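Local atomic coordinates of TraI domain-containing protein (Salmonella typhi, PDB entry 2IPQ), a protein that is of unknown function but, as a member of the TraI-like family of putative conjugal transfer nickase/helicases, may act in DNA transfer, this chain being its C-terminal domain. Residues Leu10-Leu15 with Glu77-His82; Ala31-Thr36 with Val40-Pro45; Leu50-His55 with Glu70-Ala75. All blocks are in the same frame, centred on the assembly; numbering follows the deposited sequence. Where two conformers were deposited one is given.

The three contacts divide between a helical half of the domain and its antiparallel sheet. Interaction 2 lies deepest, its centre about 3 Å from the centre of the chain, and is the one built on backbone hydrogen bonds: it pairs strands 33-36 and 39-43 into a hairpin. Interactions 1 and 3 lie farther out and rest on side chains alone. Interaction 1, partly buried, sets the loop after helix 68-77 against helix 4-20, with a lysine and a selenomethionine on Trp12; interaction 3 joins helices 46-54 and 68-77 through a small buried apolar patch. These two touch each other, Phe11 and Trp14 of helix 4-20 packing on Phe51 of helix 46-54. Interaction 2 touches neither.

Interaction 1: Leu10-Leu15 with Glu77-His82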
ATOM      1  N   LEU A  10     -10.238  -2.859 -11.014  1.00 46.03           N
ATOM      2  CA  LEU A  10     -11.026  -2.075 -10.078  1.00 45.83           C
ATOM      3  C   LEU A  10     -10.181  -1.707  -8.876  1.00 47.88           C
ATOM      4  O   LEU A  10     -10.131  -0.544  -8.465  1.00 47.63           O
ATOM      5  CB  LEU A  10     -12.209  -2.896  -9.592  1.00 46.95           C
ATOM      6  CG  LEU A  10     -13.569  -2.213  -9.467  1.00 51.37           C
ATOM      7  CD1 LEU A  10     -14.496  -3.097  -8.654  1.00 57.87           C
ATOM      8  CD2 LEU A  10     -13.459  -0.818  -8.852  1.00 56.68           C
ATOM      9  N   PHE A  11      -9.516  -2.699  -8.292  1.00 47.04           N
ATOM     10  CA  PHE A  11      -8.760  -2.430  -7.098  1.00 46.30           C
ATOM     11  C   PHE A  11      -7.603  -1.473  -7.396  1.00 48.36           C
ATOM     12  O   PHE A  11      -7.319  -0.557  -6.623  1.00 47.91           O
ATOM     13  CB  PHE A  11      -8.207  -3.705  -6.470  1.00 45.35           C
ATOM     14  CG  PHE A  11      -7.102  -3.428  -5.490  1.00 47.67           C
ATOM     15  CD1 PHE A  11      -5.784  -3.381  -5.905  1.00 50.52           C
ATOM     16  CD2 PHE A  11      -7.386  -3.191  -4.168  1.00 45.64           C
ATOM     17  CE1 PHE A  11      -4.760  -3.101  -4.982  1.00 52.36           C
ATOM     18  CE2 PHE A  11      -6.371  -2.908  -3.242  1.00 49.19           C
ATOM     19  CZ  PHE A  11      -5.052  -2.872  -3.666  1.00 45.66           C
ATOM     20  N   TRP A  12      -6.924  -1.686  -8.516  1.00 48.39           N
ATOM     21  CA  TRP A  12      -5.739  -0.893  -8.829  1.00 47.35           C
ATOM     22  C   TRP A  12      -6.159   0.537  -9.235  1.00 49.12           C
ATOM     23  O   TRP A  12      -5.521   1.538  -8.857  1.00 47.85           O
ATOM     24  CB  TRP A  12      -4.971  -1.579  -9.960  1.00 49.55           C
ATOM     25  CG  TRP A  12      -3.911  -0.724 -10.555  1.00 51.68           C
ATOM     26  CD1 TRP A  12      -3.908  -0.176 -11.797  1.00 52.48           C
ATOM     27  CD2 TRP A  12      -2.683  -0.323  -9.930  1.00 50.42           C
ATOM     28  NE1 TRP A  12      -2.755   0.545 -11.989  1.00 54.13           N
ATOM     29  CE2 TRP A  12      -1.989   0.476 -10.853  1.00 52.08           C
ATOM     30  CE3 TRP A  12      -2.112  -0.554  -8.669  1.00 55.71           C
ATOM     31  CZ2 TRP A  12      -0.746   1.045 -10.567  1.00 52.79           C
ATOM     32  CZ3 TRP A  12      -0.878   0.005  -8.380  1.00 56.57           C
ATOM     33  CH2 TRP A  12      -0.208   0.799  -9.328  1.00 55.96           C
ATOM     34  N   SER A  13      -7.242   0.621 -10.004  1.00 44.28           N
ATOM     35  CA  SER A  13      -7.853   1.892 -10.341  1.00 46.36           C
ATOM     36  C   SER A  13      -8.269   2.690  -9.096  1.00 46.09           C
ATOM     37  O   SER A  13      -8.051   3.901  -9.015  1.00 45.94           O
ATOM     38  CB  SER A  13      -9.072   1.648 -11.244  1.00 43.84           C
ATOM     39  OG  SER A  13      -9.790   2.849 -11.414  1.00 60.02           O
ATOM     40  N   TRP A  14      -8.869   2.008  -8.119  1.00 47.75           N
ATOM     41  CA  TRP A  14      -9.259   2.636  -6.852  1.00 48.10           C
ATOM     42  C   TRP A  14      -8.051   3.134  -6.048  1.00 48.66           C
ATOM     43  O   TRP A  14      -8.050   4.252  -5.517  1.00 50.20           O
ATOM     44  CB  TRP A  14     -10.105   1.653  -6.023  1.00 48.57           C
ATOM     45  CG  TRP A  14     -10.265   2.022  -4.541  1.00 46.49           C
ATOM     46  CD1 TRP A  14     -11.253   2.787  -3.980  1.00 49.85           C
ATOM     47  CD2 TRP A  14      -9.403   1.628  -3.468  1.00 50.03           C
ATOM     48  NE1 TRP A  14     -11.054   2.899  -2.618  1.00 52.83           N
ATOM     49  CE2 TRP A  14      -9.926   2.191  -2.280  1.00 53.99           C
ATOM     50  CE3 TRP A  14      -8.236   0.844  -3.393  1.00 50.43           C
ATOM     51  CZ2 TRP A  14      -9.323   1.997  -1.028  1.00 50.92           C
ATOM     52  CZ3 TRP A  14      -7.638   0.658  -2.155  1.00 52.19           C
ATOM     53  CH2 TRP A  14      -8.190   1.233  -0.983  1.00 50.05           C
ATOM     54  N   LEU A  15      -7.029   2.298  -5.936  1.00 49.67           N
ATOM     55  CA  LEU A  15      -5.826   2.625  -5.146  1.00 50.34           C
ATOM     56  C   LEU A  15      -5.070   3.775  -5.808  1.00 49.72           C
ATOM     57  O   LEU A  15      -4.675   4.761  -5.168  1.00 51.50           O
ATOM     58  CB  LEU A  15      -4.875   1.409  -5.117  1.00 53.88           C
ATOM     59  CG  LEU A  15      -3.689   1.304  -4.136  1.00 53.62           C
ATOM     60  CD1 LEU A  15      -2.387   1.533  -4.812  1.00 60.13           C
ATOM     61  CD2 LEU A  15      -3.826   2.146  -2.851  1.00 55.23           C
ATOM     62  N   GLU A  77      -2.315  -9.231  -7.546  1.00 46.54           N
ATOM     63  CA  GLU A  77      -0.953  -9.717  -7.809  1.00 51.58           C
ATOM     64  C   GLU A  77      -0.720 -10.105  -9.252  1.00 51.62           C
ATOM     65  O   GLU A  77       0.406 -10.012  -9.755  1.00 52.81           O
ATOM     66  CB  GLU A  77      -0.597 -10.893  -6.912  1.00 51.71           C
ATOM     67  CG  GLU A  77      -0.215 -10.496  -5.478  1.00 53.23           C
ATOM     68  CD  GLU A  77       0.377 -11.675  -4.719  1.00 59.48           C
ATOM     69  OE1 GLU A  77       0.424 -12.787  -5.308  1.00 65.20           O
ATOM     70  OE2 GLU A  77       0.792 -11.501  -3.555  1.00 59.19           O
ATOM     71  N   LYS A  78      -1.785 -10.540  -9.921  1.00 53.63           N
ATOM     72  CA  LYS A  78      -1.699 -10.974 -11.315  1.00 54.29           C
ATOM     73  C   LYS A  78      -1.317  -9.817 -12.234  1.00 54.93           C
ATOM     74  O   LYS A  78      -0.925 -10.023 -13.369  1.00 53.87           O
ATOM     75  CB  LYS A  78      -3.015 -11.624 -11.759  1.00 53.36           C
ATOM     76  CG  LYS A  78      -3.145 -13.074 -11.273  1.00 57.70           C
ATOM     77  CD  LYS A  78      -4.570 -13.634 -11.356  1.00 58.13           C
ATOM     78  CE  LYS A  78      -4.554 -15.174 -11.514  1.00 69.89           C
ATOM     79  NZ  LYS A  78      -4.263 -15.888 -10.216  1.00 71.24           N
HETATM   80  N   MSE A  79      -1.420  -8.590 -11.734  1.00 56.08           N
HETATM   81  CA  MSE A  79      -1.155  -7.436 -12.567  1.00 58.81           C
HETATM   82  C   MSE A  79       0.287  -6.987 -12.506  1.00 53.98           C
HETATM   83  O   MSE A  79       0.749  -6.235 -13.376  1.00 51.76           O
HETATM   84  CB  MSE A  79      -2.050  -6.293 -12.166  1.00 57.76           C
HETATM   85  CG  MSE A  79      -3.514  -6.597 -12.345  1.00 65.10           C
HETATM   86 SE   MSE A  79      -4.418  -5.132 -11.483  1.00 77.58          SE
HETATM   87  CE  MSE A  79      -4.459  -3.929 -13.097  1.00 69.63           C
ATOM     88  N   ARG A  80       0.999  -7.444 -11.482  1.00 50.02           N
ATOM     89  CA  ARG A  80       2.438  -7.249 -11.447  1.00 48.55           C
ATOM     90  C   ARG A  80       2.790  -5.759 -11.384  1.00 46.69           C
ATOM     91  O   ARG A  80       3.638  -5.293 -12.119  1.00 46.91           O
ATOM     92  CB  ARG A  80       3.060  -7.869 -12.703  1.00 45.79           C
ATOM     93  CG  ARG A  80       2.544  -9.265 -12.953  1.00 48.28           C
ATOM     94  CD  ARG A  80       3.518 -10.076 -13.839  1.00 49.96           C
ATOM     95  NE  ARG A  80       2.925 -11.427 -14.088  1.00 51.23           N
ATOM     96  CZ  ARG A  80       3.517 -12.535 -13.624  1.00 50.73           C
ATOM     97  NH1 ARG A  80       2.926 -13.728 -13.901  1.00 52.80           N
ATOM     98  NH2 ARG A  80       4.716 -12.450 -12.891  1.00 48.45           N
ATOM     99  N   LYS A  81       2.139  -5.013 -10.505  1.00 46.55           N
ATOM    100  CA  LYS A  81       2.549  -3.629 -10.250  1.00 45.79           C
ATOM    101  C   LYS A  81       3.497  -3.538  -9.056  1.00 46.14           C
ATOM    102  O   LYS A  81       4.261  -2.561  -8.917  1.00 48.28           O
ATOM    103  CB  LYS A  81       1.325  -2.734 -10.003  1.00 45.49           C
ATOM    104  CG  LYS A  81       0.184  -2.911 -10.992  1.00 39.40           C
ATOM    105  CD  LYS A  81       0.592  -2.419 -12.366  1.00 44.48           C
ATOM    106  CE  LYS A  81      -0.523  -1.664 -13.006  1.00 42.69           C
ATOM    107  NZ  LYS A  81      -0.330  -1.624 -14.464  1.00 51.16           N
ATOM    108  N   HIS A  82       3.440  -4.547  -8.190  1.00 44.60           N
ATOM    109  CA  HIS A  82       4.196  -4.526  -6.942  1.00 42.63           C
ATOM    110  C   HIS A  82       5.665  -4.848  -7.218  1.00 44.97           C
ATOM    111  O   HIS A  82       6.014  -5.528  -8.201  1.00 38.67           O
ATOM    112  CB  HIS A  82       3.591  -5.473  -5.894  1.00 42.84           C
ATOM    113  CG  HIS A  82       3.486  -6.904  -6.335  1.00 42.20           C
ATOM    114  ND1 HIS A  82       2.580  -7.334  -7.286  1.00 44.05           N
ATOM    115  CD2 HIS A  82       4.168  -8.008  -5.944  1.00 42.69           C
ATOM    116  CE1 HIS A  82       2.719  -8.638  -7.466  1.00 50.15           C
ATOM    117  NE2 HIS A  82       3.680  -9.069  -6.667  1.00 47.73           N
TER
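Lys81 lays its aliphatic chain over one face of the Trp12 indole, crossing the ring at about a right angle. Its CE stands 3.6 Å from the centroid of the five-membered ring, 28° off the normal, a CH-pi contact; the nearest single atoms are Lys81 CE and Trp12 NE1 at 3.3 Å. Nearer the backbone, Lys81 CB reaches Trp12 CZ3 at 3.9 Å, while CG spans the middle of the indole. Bends at chi2 (-68°) and chi3 (-139°) fold the lysine chain along the ring. Met79, a selenomethionine, joins at the root of the tryptophan, its SE 3.9 Å from Trp12 CB. The selenium is oblique to the five-membered ring, 5.3 Å from SE to its centroid, a Met-aromatic contact, and Met79 CE lies near Trp12 CD1. A type I turn from Glu77 to Arg80 brings both side chains round to helix 4-20; Arg80, the first residue beyond helix 68-77 to leave helical phi/psi, has positive phi. Glu77 anchors that turn through a salt bridge to Arg89 and a hydrogen bond to Tyr111, and Glu117 and Ile118 also touch Trp12. No hydrogen bond crosses between 10-15 and 77-82: dispersion and CH-pi attraction hold the loop, with the lysine's methylenes rather than its ammonium group on the indole.

Interaction 2: Ala31-Thr36 with Val40-Pro45; sequences ACVHLT and VFISVP
Val33 and Val40 meet obliquely through their CG1 methyls, which are in tight contact, though how tight is doubtful in detail. Each CG1 lies anti to its own backbone N (chi1 -173° in Val33, 178° in Val40), which turns the two methyls toward each other. Val33 CG1 also reaches Ile42 CG2 at 4.2 Å, and Leu35 packs beside Val40, so Val33, Leu35, Val40 and Ile42 make one apolar face. His34 and Phe41 project from the other face; Phe41 CB touches the backbone carbonyl of His34, 3.5 Å from its O. The imidazole reaches back to Ala31 in the loop before its strand: NE2 donates to Ala31 O at 3.2 Å from above the carbonyl plane, and ND1 is paired with Ser128 OG, so both ring nitrogens are engaged and the ring's rotation is fixed. Beneath the side chains His34 and Phe41 form the hydrogen-bonded pair, Phe41 N to His34 O being 2.7 Å and His34 N to Phe41 O 3.0 Å, and Ser43 N adds a bond to Cys32 O at 3.0 Å. This is an antiparallel beta hairpin, strands 33-36 and 39-43, at one edge of the domain's five-stranded sheet, with strand 105-114 on the far side of 39-43.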
ATOM      1  N   ALA A  31      -2.793   5.078   8.928  1.00 54.49           N
ATOM      2  CA  ALA A  31      -2.988   4.833   7.498  1.00 52.91           C
ATOM      3  C   ALA A  31      -2.467   3.439   7.119  1.00 53.76           C
ATOM      4  O   ALA A  31      -1.580   2.895   7.781  1.00 56.75           O
ATOM      5  CB  ALA A  31      -2.276   5.915   6.694  1.00 48.56           C
ATOM      6  N   CYS A  32      -3.012   2.870   6.050  0.70 54.97           N
ATOM      7  CA  CYS A  32      -2.487   1.624   5.507  0.70 55.92           C
ATOM      8  C   CYS A  32      -1.435   1.859   4.423  0.70 54.63           C
ATOM      9  O   CYS A  32      -0.713   0.931   4.034  0.70 53.97           O
ATOM     10  CB  CYS A  32      -3.617   0.741   4.964  0.70 56.16           C
ATOM     11  SG  CYS A  32      -4.641   0.082   6.279  0.70 60.69           S
ATOM     12  N   VAL A  33      -1.365   3.098   3.942  1.00 52.57           N
ATOM     13  CA  VAL A  33      -0.462   3.462   2.873  1.00 50.87           C
ATOM     14  C   VAL A  33       0.581   4.421   3.413  1.00 52.61           C
ATOM     15  O   VAL A  33       0.248   5.405   4.104  1.00 50.02           O
ATOM     16  CB  VAL A  33      -1.210   4.078   1.644  1.00 53.05           C
ATOM     17  CG1 VAL A  33      -0.217   4.295   0.459  1.00 49.43           C
ATOM     18  CG2 VAL A  33      -2.370   3.136   1.167  1.00 50.20           C
ATOM     19  N   HIS A  34       1.846   4.121   3.109  1.00 51.53           N
ATOM     20  CA  HIS A  34       2.970   4.933   3.543  1.00 48.43           C
ATOM     21  C   HIS A  34       4.012   5.073   2.451  1.00 50.42           C
ATOM     22  O   HIS A  34       4.447   4.085   1.849  1.00 53.40           O
ATOM     23  CB  HIS A  34       3.587   4.308   4.780  1.00 48.04           C
ATOM     24  CG  HIS A  34       2.732   4.463   5.994  1.00 52.53           C
ATOM     25  ND1 HIS A  34       2.880   5.517   6.882  1.00 50.38           N
ATOM     26  CD2 HIS A  34       1.701   3.713   6.460  1.00 49.17           C
ATOM     27  CE1 HIS A  34       1.977   5.406   7.841  1.00 48.10           C
ATOM     28  NE2 HIS A  34       1.251   4.322   7.608  1.00 56.97           N
ATOM     29  N   LEU A  35       4.420   6.300   2.179  1.00 50.66           N
ATOM     30  CA  LEU A  35       5.515   6.554   1.235  1.00 50.48           C
ATOM     31  C   LEU A  35       6.867   6.363   1.905  1.00 52.80           C
ATOM     32  O   LEU A  35       7.062   6.807   3.051  1.00 52.70           O
ATOM     33  CB  LEU A  35       5.416   7.980   0.707  1.00 48.04           C
ATOM     34  CG  LEU A  35       4.468   8.084  -0.491  1.00 53.85           C
ATOM     35  CD1 LEU A  35       3.027   8.092  -0.029  1.00 50.54           C
ATOM     36  CD2 LEU A  35       4.794   9.283  -1.379  1.00 54.20           C
ATOM     37  N   THR A  36       7.800   5.721   1.202  1.00 53.91           N
ATOM     38  CA  THR A  36       9.131   5.474   1.755  1.00 55.50           C
ATOM     39  C   THR A  36      10.209   5.247   0.716  1.00 52.80           C
ATOM     40  O   THR A  36      10.154   4.290  -0.025  1.00 54.77           O
ATOM     41  CB  THR A  36       9.152   4.241   2.671  1.00 57.87           C
ATOM     42  OG1 THR A  36       8.003   4.264   3.537  1.00 68.24           O
ATOM     43  CG2 THR A  36      10.424   4.240   3.526  1.00 60.07           C
ATOM     44  N   VAL A  40       5.823   3.152  -2.523  1.00 51.10           N
ATOM     45  CA  VAL A  40       4.616   3.210  -1.730  1.00 51.50           C
ATOM     46  C   VAL A  40       4.445   1.871  -1.031  1.00 52.16           C
ATOM     47  O   VAL A  40       4.356   0.859  -1.672  1.00 47.49           O
ATOM     48  CB  VAL A  40       3.401   3.520  -2.603  1.00 55.30           C
ATOM     49  CG1 VAL A  40       2.092   3.541  -1.735  1.00 54.78           C
ATOM     50  CG2 VAL A  40       3.612   4.888  -3.333  1.00 55.02           C
ATOM     51  N   PHE A  41       4.403   1.872   0.293  1.00 50.55           N
ATOM     52  CA  PHE A  41       4.122   0.655   1.030  1.00 50.45           C
ATOM     53  C   PHE A  41       2.626   0.532   1.287  1.00 51.83           C
ATOM     54  O   PHE A  41       2.005   1.423   1.849  1.00 51.27           O
ATOM     55  CB  PHE A  41       4.876   0.668   2.366  1.00 48.67           C
ATOM     56  CG  PHE A  41       4.542  -0.480   3.275  1.00 47.50           C
ATOM     57  CD1 PHE A  41       5.195  -1.699   3.142  1.00 49.74           C
ATOM     58  CD2 PHE A  41       3.593  -0.335   4.291  1.00 51.79           C
ATOM     59  CE1 PHE A  41       4.897  -2.774   3.989  1.00 52.16           C
ATOM     60  CE2 PHE A  41       3.289  -1.411   5.148  1.00 50.95           C
ATOM     61  CZ  PHE A  41       3.943  -2.622   4.994  1.00 49.41           C
ATOM     62  N   ILE A  42       2.036  -0.589   0.890  1.00 53.78           N
ATOM     63  CA  ILE A  42       0.636  -0.806   1.217  1.00 52.92           C
ATOM     64  C   ILE A  42       0.508  -2.046   2.107  1.00 52.59           C
ATOM     65  O   ILE A  42       0.922  -3.182   1.760  1.00 49.60           O
ATOM     66  CB  ILE A  42      -0.250  -0.884  -0.055  1.00 52.70           C
ATOM     67  CG1 ILE A  42       0.044  -2.174  -0.801  1.00 49.41           C
ATOM     68  CG2 ILE A  42       0.012   0.333  -1.012  1.00 53.65           C
ATOM     69  CD1 ILE A  42      -0.687  -2.316  -2.165  1.00 56.70           C
ATOM     70  N   SER A  43      -0.076  -1.847   3.265  1.00 48.96           N
ATOM     71  CA  SER A  43      -0.068  -2.932   4.199  1.00 53.42           C
ATOM     72  C   SER A  43      -1.219  -3.884   3.913  1.00 51.22           C
ATOM     73  O   SER A  43      -2.275  -3.469   3.457  1.00 54.27           O
ATOM     74  CB  SER A  43      -0.045  -2.429   5.639  1.00 53.07           C
ATOM     75  OG  SER A  43      -1.328  -2.049   5.991  1.00 61.63           O
ATOM     76  N   VAL A  44      -0.988  -5.163   4.154  1.00 48.91           N
ATOM     77  CA  VAL A  44      -2.000  -6.206   3.963  1.00 49.33           C
ATOM     78  C   VAL A  44      -2.207  -6.964   5.269  1.00 48.51           C
ATOM     79  O   VAL A  44      -1.253  -7.237   5.997  1.00 47.75           O
ATOM     80  CB  VAL A  44      -1.677  -7.229   2.816  1.00 47.25           C
ATOM     81  CG1 VAL A  44      -0.896  -6.594   1.659  1.00 48.18           C
ATOM     82  CG2 VAL A  44      -0.959  -8.374   3.332  1.00 50.81           C
ATOM     83  N   PRO A  45      -3.464  -7.307   5.576  1.00 48.09           N
ATOM     84  CA  PRO A  45      -4.654  -7.156   4.745  1.00 46.50           C
ATOM     85  C   PRO A  45      -5.297  -5.749   4.734  1.00 45.80           C
ATOM     86  O   PRO A  45      -6.248  -5.541   4.008  1.00 44.77           O
ATOM     87  CB  PRO A  45      -5.613  -8.157   5.381  1.00 45.60           C
ATOM     88  CG  PRO A  45      -5.299  -8.004   6.848  1.00 46.35           C
ATOM     89  CD  PRO A  45      -3.787  -7.918   6.880  1.00 48.54           C
TER

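Interaction 3: Leu50-His55 with Glu70-Ala75; sequences LFLKSH and EQVQAA
Val72 puts both of its methyls against helix 46-54. CG2 meets Phe51 CE2 and Leu52 CD1, each at 4.0 Å; Val72 CG1 comes 4.1 Å from Phe51 CD2. The valine is thus set obliquely to the phenyl ring, nearest its CD2 and CE2 atoms. Phe51 has CG anti to its own backbone N (chi1 172°), which carries the ring out from its helix toward Val72. Leu52 and Val72 lie alongside, pointing opposite ways, and the leucine reaches across with one branch, CD1. Its chi1 of -102° and nearly eclipsed chi2 of 7° lie away from the staggered positions. The contact joins helices 46-54 and 68-77 within the helical part of the domain, beside helix 4-20: Phe11 and Phe48 also touch Val72, and Trp14 meets the Phe51 ring edge-to-face. Nothing polar binds the two segments to each other. In the last turn of helix 46-54, Phe51 O accepts from both Ser54 N, at 2.9 Å, and Ser54 OG, at 3.1 Å, which ties that turn together. His55 CB sits 3.9 Å above the plane of the Phe51 ring, displaced from its centre toward the ring atoms.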
ATOM      1  N   LEU A  50      -9.806  -2.002   3.301  1.00 47.99           N
ATOM      2  CA  LEU A  50     -10.214  -0.635   3.009  1.00 49.48           C
ATOM      3  C   LEU A  50     -10.902  -0.499   1.638  1.00 48.25           C
ATOM      4  O   LEU A  50     -11.891   0.199   1.530  1.00 51.07           O
ATOM      5  CB  LEU A  50      -9.010   0.306   3.123  1.00 46.98           C
ATOM      6  CG  LEU A  50      -9.274   1.800   2.920  1.00 54.15           C
ATOM      7  CD1 LEU A  50     -10.330   2.409   3.909  1.00 49.59           C
ATOM      8  CD2 LEU A  50      -7.952   2.620   2.912  1.00 54.00           C
ATOM      9  N   PHE A  51     -10.369  -1.163   0.610  1.00 48.85           N
ATOM     10  CA  PHE A  51     -11.043  -1.324  -0.696  1.00 48.15           C
ATOM     11  C   PHE A  51     -12.434  -1.881  -0.507  1.00 48.34           C
ATOM     12  O   PHE A  51     -13.419  -1.285  -0.934  1.00 47.56           O
ATOM     13  CB  PHE A  51     -10.251  -2.286  -1.613  1.00 48.33           C
ATOM     14  CG  PHE A  51     -10.974  -2.651  -2.902  1.00 46.94           C
ATOM     15  CD1 PHE A  51     -11.013  -1.764  -3.977  1.00 41.21           C
ATOM     16  CD2 PHE A  51     -11.627  -3.877  -3.030  1.00 48.42           C
ATOM     17  CE1 PHE A  51     -11.676  -2.096  -5.158  1.00 42.43           C
ATOM     18  CE2 PHE A  51     -12.306  -4.225  -4.219  1.00 42.54           C
ATOM     19  CZ  PHE A  51     -12.323  -3.332  -5.280  1.00 42.62           C
ATOM     20  N   LEU A  52     -12.494  -3.038   0.143  1.00 49.40           N
ATOM     21  CA  LEU A  52     -13.720  -3.754   0.366  1.00 50.91           C
ATOM     22  C   LEU A  52     -14.773  -2.858   1.020  1.00 52.75           C
ATOM     23  O   LEU A  52     -15.960  -2.986   0.772  1.00 52.18           O
ATOM     24  CB  LEU A  52     -13.434  -4.985   1.235  1.00 51.05           C
ATOM     25  CG  LEU A  52     -13.345  -6.372   0.577  1.00 53.68           C
ATOM     26  CD1 LEU A  52     -13.401  -6.344  -0.957  1.00 50.16           C
ATOM     27  CD2 LEU A  52     -12.176  -7.211   1.091  1.00 48.28           C
ATOM     28  N   LYS A  53     -14.322  -1.945   1.861  1.00 57.06           N
ATOM     29  CA  LYS A  53     -15.218  -1.130   2.662  1.00 61.05           C
ATOM     30  C   LYS A  53     -15.924  -0.107   1.773  1.00 61.59           C
ATOM     31  O   LYS A  53     -17.028   0.331   2.086  1.00 61.55           O
ATOM     32  CB  LYS A  53     -14.436  -0.460   3.807  1.00 61.20           C
ATOM     33  CG  LYS A  53     -15.147   0.685   4.523  1.00 64.08           C
ATOM     34  CD  LYS A  53     -14.586   0.901   5.940  1.00 64.35           C
ATOM     35  CE  LYS A  53     -13.074   1.166   5.933  1.00 73.84           C
ATOM     36  NZ  LYS A  53     -12.702   2.591   6.251  1.00 74.16           N
ATOM     37  N   SER A  54     -15.291   0.266   0.659  1.00 62.77           N
ATOM     38  CA  SER A  54     -15.925   1.199  -0.276  1.00 64.09           C
ATOM     39  C   SER A  54     -16.607   0.508  -1.442  1.00 63.98           C
ATOM     40  O   SER A  54     -17.389   1.129  -2.141  1.00 65.47           O
ATOM     41  CB  SER A  54     -14.937   2.243  -0.795  1.00 63.94           C
ATOM     42  OG  SER A  54     -13.963   1.659  -1.635  1.00 67.06           O
ATOM     43  N   HIS A  55     -16.304  -0.774  -1.642  1.00 64.07           N
ATOM     44  CA  HIS A  55     -16.809  -1.545  -2.781  1.00 62.69           C
ATOM     45  C   HIS A  55     -17.461  -2.826  -2.307  1.00 63.79           C
ATOM     46  O   HIS A  55     -16.980  -3.917  -2.616  1.00 63.40           O
ATOM     47  CB  HIS A  55     -15.673  -1.890  -3.752  1.00 62.71           C
ATOM     48  CG  HIS A  55     -15.214  -0.726  -4.574  1.00 60.26           C
ATOM     49  ND1 HIS A  55     -14.048  -0.045  -4.311  1.00 60.07           N
ATOM     50  CD2 HIS A  55     -15.776  -0.114  -5.644  1.00 63.00           C
ATOM     51  CE1 HIS A  55     -13.903   0.933  -5.188  1.00 60.44           C
ATOM     52  NE2 HIS A  55     -14.939   0.915  -6.008  1.00 64.24           N
ATOM     53  N   GLU A  70      -9.073 -12.587  -0.269  1.00 52.57           N
ATOM     54  CA  GLU A  70      -8.276 -13.512  -1.052  1.00 53.38           C
ATOM     55  C   GLU A  70      -8.415 -13.242  -2.567  1.00 51.17           C
ATOM     56  O   GLU A  70      -7.412 -13.212  -3.275  1.00 49.20           O
ATOM     57  CB  GLU A  70      -8.664 -14.965  -0.704  1.00 53.78           C
ATOM     58  CG  GLU A  70      -7.496 -15.986  -0.647  1.00 58.32           C
ATOM     59  CD  GLU A  70      -7.966 -17.469  -0.541  1.00 58.53           C
ATOM     60  OE1 GLU A  70      -7.612 -18.158   0.453  1.00 63.90           O
ATOM     61  OE2 GLU A  70      -8.685 -17.951  -1.449  1.00 63.57           O
ATOM     62  N   GLN A  71      -9.658 -13.051  -3.043  1.00 50.84           N
ATOM     63  CA  GLN A  71      -9.972 -12.738  -4.462  1.00 49.03           C
ATOM     64  C   GLN A  71      -9.261 -11.481  -4.967  1.00 47.45           C
ATOM     65  O   GLN A  71      -8.501 -11.525  -5.924  1.00 47.53           O
ATOM     66  CB  GLN A  71     -11.470 -12.529  -4.645  1.00 47.59           C
ATOM     67  CG  GLN A  71     -12.152 -13.539  -5.550  1.00 58.52           C
ATOM     68  CD  GLN A  71     -12.855 -14.630  -4.759  1.00 67.20           C
ATOM     69  OE1 GLN A  71     -13.851 -15.199  -5.210  1.00 68.34           O
ATOM     70  NE2 GLN A  71     -12.335 -14.928  -3.563  1.00 69.18           N
ATOM     71  N   VAL A  72      -9.519 -10.359  -4.310  1.00 46.78           N
ATOM     72  CA  VAL A  72      -8.896  -9.093  -4.680  1.00 48.79           C
ATOM     73  C   VAL A  72      -7.366  -9.152  -4.673  1.00 47.72           C
ATOM     74  O   VAL A  72      -6.738  -8.699  -5.621  1.00 47.96           O
ATOM     75  CB  VAL A  72      -9.342  -7.938  -3.754  1.00 48.98           C
ATOM     76  CG1 VAL A  72      -8.873  -6.617  -4.327  1.00 51.51           C
ATOM     77  CG2 VAL A  72     -10.843  -7.934  -3.633  1.00 48.31           C
ATOM     78  N   GLN A  73      -6.782  -9.701  -3.610  1.00 44.68           N
ATOM     79  CA  GLN A  73      -5.333  -9.882  -3.544  1.00 45.99           C
ATOM     80  C   GLN A  73      -4.749 -10.722  -4.687  1.00 46.16           C
ATOM     81  O   GLN A  73      -3.779 -10.311  -5.336  1.00 45.42           O
ATOM     82  CB  GLN A  73      -4.922 -10.474  -2.204  1.00 44.88           C
ATOM     83  CG  GLN A  73      -3.455 -10.880  -2.134  1.00 49.05           C
ATOM     84  CD  GLN A  73      -2.983 -11.000  -0.700  1.00 56.39           C
ATOM     85  OE1 GLN A  73      -3.791 -11.228   0.198  1.00 60.21           O
ATOM     86  NE2 GLN A  73      -1.683 -10.836  -0.473  1.00 55.27           N
ATOM     87  N   ALA A  74      -5.338 -11.892  -4.938  1.00 44.91           N
ATOM     88  CA  ALA A  74      -4.966 -12.675  -6.094  1.00 46.49           C
ATOM     89  C   ALA A  74      -5.112 -11.866  -7.399  1.00 47.26           C
ATOM     90  O   ALA A  74      -4.233 -11.902  -8.289  1.00 47.21           O
ATOM     91  CB  ALA A  74      -5.794 -13.988  -6.167  1.00 45.67           C
ATOM     92  N   ALA A  75      -6.223 -11.152  -7.531  1.00 44.58           N
ATOM     93  CA  ALA A  75      -6.445 -10.409  -8.763  1.00 44.44           C
ATOM     94  C   ALA A  75      -5.390  -9.298  -8.838  1.00 43.79           C
ATOM     95  O   ALA A  75      -4.788  -9.053  -9.883  1.00 46.71           O
ATOM     96  CB  ALA A  75      -7.853  -9.859  -8.831  1.00 39.46           C
TER